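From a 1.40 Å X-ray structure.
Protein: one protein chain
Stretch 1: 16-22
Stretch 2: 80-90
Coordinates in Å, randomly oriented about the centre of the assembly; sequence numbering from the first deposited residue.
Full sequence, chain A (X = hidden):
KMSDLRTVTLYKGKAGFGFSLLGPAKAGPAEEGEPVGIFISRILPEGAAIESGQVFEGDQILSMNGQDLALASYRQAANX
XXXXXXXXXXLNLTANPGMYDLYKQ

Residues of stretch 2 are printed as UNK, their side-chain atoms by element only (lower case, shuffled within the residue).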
# COMPACT_ATOMS: atom_id res chain seq x y z
N GLY A 16 -12.19 -10.22 -1.04
CA GLY A 16 -10.80 -9.86 -1.14
C GLY A 16 -10.46 -8.55 -0.45
O GLY A 16 -11.32 -7.83 0.08
N PHE A 17 -9.17 -8.24 -0.47
CA PHE A 17 -8.67 -7.04 0.20
C PHE A 17 -9.13 -5.75 -0.48
O PHE A 17 -9.18 -4.71 0.18
CB PHE A 17 -7.15 -7.08 0.28
CG PHE A 17 -6.62 -8.11 1.25
CD1 PHE A 17 -6.90 -8.00 2.61
CD2 PHE A 17 -5.84 -9.16 0.82
CE1 PHE A 17 -6.41 -8.93 3.51
CE2 PHE A 17 -5.34 -10.09 1.72
CZ PHE A 17 -5.63 -9.98 3.07
N GLY A 18 -9.43 -5.79 -1.77
CA GLY A 18 -10.11 -4.68 -2.41
C GLY A 18 -9.27 -3.46 -2.76
O GLY A 18 -9.79 -2.35 -2.76
N PHE A 19 -7.99 -3.64 -3.07
CA PHE A 19 -7.20 -2.50 -3.49
C PHE A 19 -6.08 -2.96 -4.40
O PHE A 19 -5.66 -4.12 -4.38
CB PHE A 19 -6.64 -1.69 -2.31
CG PHE A 19 -5.55 -2.38 -1.54
CD1 PHE A 19 -5.85 -3.22 -0.47
CD2 PHE A 19 -4.21 -2.15 -1.85
CE1 PHE A 19 -4.83 -3.83 0.25
CE2 PHE A 19 -3.19 -2.75 -1.13
CZ PHE A 19 -3.49 -3.60 -0.09
N SER A 20 -5.61 -2.03 -5.22
CA SER A 20 -4.44 -2.22 -6.07
C SER A 20 -3.29 -1.41 -5.51
O SER A 20 -3.50 -0.33 -4.95
CB SER A 20 -4.71 -1.68 -7.47
OG SER A 20 -5.89 -2.26 -8.04
N LEU A 21 -2.07 -1.91 -5.68
CA LEU A 21 -0.89 -1.14 -5.28
C LEU A 21 0.07 -0.96 -6.44
O LEU A 21 -0.00 -1.65 -7.46
CB LEU A 21 -0.20 -1.73 -4.03
CG LEU A 21 0.31 -3.17 -4.05
CD1 LEU A 21 1.60 -3.34 -4.86
CD2 LEU A 21 0.54 -3.68 -2.64
N LEU A 22 1.00 -0.03 -6.26
CA LEU A 22 2.05 0.21 -7.23
C LEU A 22 3.37 0.38 -6.49
O LEU A 22 3.42 0.61 -5.28
CB LEU A 22 1.78 1.41 -8.16
CG LEU A 22 1.76 2.85 -7.63
CD1 LEU A 22 3.15 3.40 -7.25
CD2 LEU A 22 1.13 3.73 -8.70
N UNK A 80 4.20 -10.16 -1.45
CA UNK A 80 3.86 -10.19 -0.04
C UNK A 80 2.35 -10.36 0.15
O UNK A 80 1.90 -11.22 0.90
c UNK A 80 4.87 -9.88 2.92
c UNK A 80 4.70 -7.40 2.61
c UNK A 80 4.20 -8.75 2.15
c UNK A 80 4.37 -8.90 0.63
N UNK A 81 1.56 -9.56 -0.58
CA UNK A 81 0.11 -9.66 -0.49
C UNK A 81 -0.38 -11.02 -0.95
O UNK A 81 -1.20 -11.66 -0.28
c UNK A 81 -2.08 -8.73 -1.32
c UNK A 81 -0.19 -7.19 -0.75
c UNK A 81 -0.56 -8.54 -1.31
N UNK A 82 0.08 -11.46 -2.12
CA UNK A 82 -0.42 -12.69 -2.71
C UNK A 82 -0.11 -13.90 -1.84
O UNK A 82 -0.84 -14.89 -1.87
c UNK A 82 -2.35 -15.05 -6.14
c UNK A 82 0.16 -12.87 -4.12
n UNK A 82 -3.80 -14.94 -6.47
c UNK A 82 -0.39 -14.05 -4.91
c UNK A 82 -1.84 -13.84 -5.35
N UNK A 83 0.95 -13.82 -1.03
CA UNK A 83 1.40 -14.93 -0.20
C UNK A 83 0.76 -14.97 1.18
O UNK A 83 1.03 -15.91 1.94
c UNK A 83 3.33 -15.27 -2.60
c UNK A 83 3.66 -15.36 -1.29
n UNK A 83 4.88 -15.99 -1.24
n UNK A 83 4.36 -15.84 -3.31
c UNK A 83 2.93 -14.91 -0.06
c UNK A 83 5.28 -16.27 -2.46
N UNK A 84 -0.06 -13.99 1.55
CA UNK A 84 -0.75 -14.04 2.84
C UNK A 84 -1.61 -15.30 2.89
O UNK A 84 -2.38 -15.59 1.97
c UNK A 84 -1.44 -10.20 3.18
c UNK A 84 -1.60 -12.77 3.03
c UNK A 84 -0.69 -11.54 3.15
c UNK A 84 -2.53 -12.91 4.23
N UNK A 85 -1.46 -16.07 3.97
CA UNK A 85 -2.19 -17.33 4.11
C UNK A 85 -3.36 -17.26 5.08
O UNK A 85 -4.30 -18.05 4.95
o UNK A 85 -0.69 -18.17 5.82
c UNK A 85 -1.26 -18.47 4.53
c UNK A 85 -0.14 -18.65 3.53
N UNK A 86 -3.33 -16.34 6.05
CA UNK A 86 -4.37 -16.28 7.06
C UNK A 86 -5.42 -15.20 6.79
O UNK A 86 -6.30 -14.99 7.63
o UNK A 86 -2.95 -13.99 7.66
o UNK A 86 -2.34 -14.64 9.67
c UNK A 86 -3.77 -16.10 8.46
c UNK A 86 -2.96 -14.82 8.60
N UNK A 87 -5.35 -14.52 5.65
CA UNK A 87 -6.34 -13.52 5.31
C UNK A 87 -6.26 -12.22 6.07
O UNK A 87 -7.20 -11.42 6.00
N UNK A 88 -5.18 -11.96 6.80
CA UNK A 88 -5.05 -10.76 7.62
C UNK A 88 -3.94 -9.88 7.06
O UNK A 88 -2.85 -10.38 6.74
c UNK A 88 -4.69 -9.83 9.91
c UNK A 88 -5.94 -11.96 9.63
c UNK A 88 -4.81 -11.10 9.10
N UNK A 89 -4.22 -8.59 6.93
CA UNK A 89 -3.23 -7.62 6.46
C UNK A 89 -3.27 -6.41 7.37
O UNK A 89 -4.32 -5.76 7.50
c UNK A 89 -3.55 -7.22 5.02
c UNK A 89 -3.08 -6.96 1.82
s UNK A 89 -3.09 -5.52 2.88
c UNK A 89 -2.56 -6.23 4.45
N UNK A 90 -2.14 -6.07 7.98
CA UNK A 90 -2.02 -4.85 8.76
C UNK A 90 -1.18 -3.87 7.96
O UNK A 90 -0.16 -4.27 7.39
c UNK A 90 -1.33 -3.82 10.92
c UNK A 90 -1.42 -5.11 10.14
o UNK A 90 -2.27 -6.02 10.86

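Position 80, in the helix, carries four carbons forked at the second, and none comes near stretch 1; the fork places it as Leu80. Position 81 has one carbon bearing two more, directed toward stretch 1. One tip lies 4.3 Å from Phe17 CD2, the other 4.1 Å from Leu21 CD2. Three carbons branched at the first make Val81, whose CG1 meets Phe17 and CG2 meets Leu21.

Position 82 runs four carbons in a row to a nitrogen; its CA-to-CB bond points away from stretch 1, and the side chain is exposed: Lys82. Position 83 holds one carbon and a five-membered ring of three carbons and two nitrogens, exposed and out of reach, hence His83.

Position 84 has four carbons forked at the first, one arm two carbons long, and the end of that arm stands 4.2 Å from Phe17 CE2. This is Ile84, reaching the ring with CD1.

At position 85, one carbon carries an oxygen and a carbon, exposed and without a partner on stretch 1: Thr85. Position 86 shows two carbons, the second with two oxygens. A carboxylate on so short a stem is Asp86, and its OD1 accepts a hydrogen bond from the N of position 88 (3.1 Å).

Position 87 has no side-chain atoms and a phi of 74°, which favours the residue it must be, Gly87. Its O lies 3.6 Å from Phe17 CE1. Position 88 begins the strand with one carbon bearing two, its CA-to-CB bond pointed away from stretch 1; it is Val88, and its N sits near the plane of the Phe17 ring, 4.2 Å from CZ.

Position 89 is an unbranched chain of two carbons, a sulfur and a carbon. The sulfur is 3.6 Å from Phe19 CZ, and the last carbon lies over a face of Phe17. Only Met89 fits. Position 90 again has one carbon with an oxygen and a carbon, out of reach: Thr90, its OG1 hydrogen-bonded elsewhere in the structure.

The contact has no hydrogen bonds across it; it works by packing around Phe17. Met89 CE sits 3.7 Å from the centroid of the Phe17 ring, 13° off its normal, a CH-pi contact, while SD meets the edge of Phe19, so one thioether side chain serves two rings. Val81 and Ile84 add aliphatic contacts to Phe17. The rule is an aromatic pointed toward its partner stretch, with polar side chains left outside the contact.

Stretch 2, residues 80-90: LVKHITDGVMT
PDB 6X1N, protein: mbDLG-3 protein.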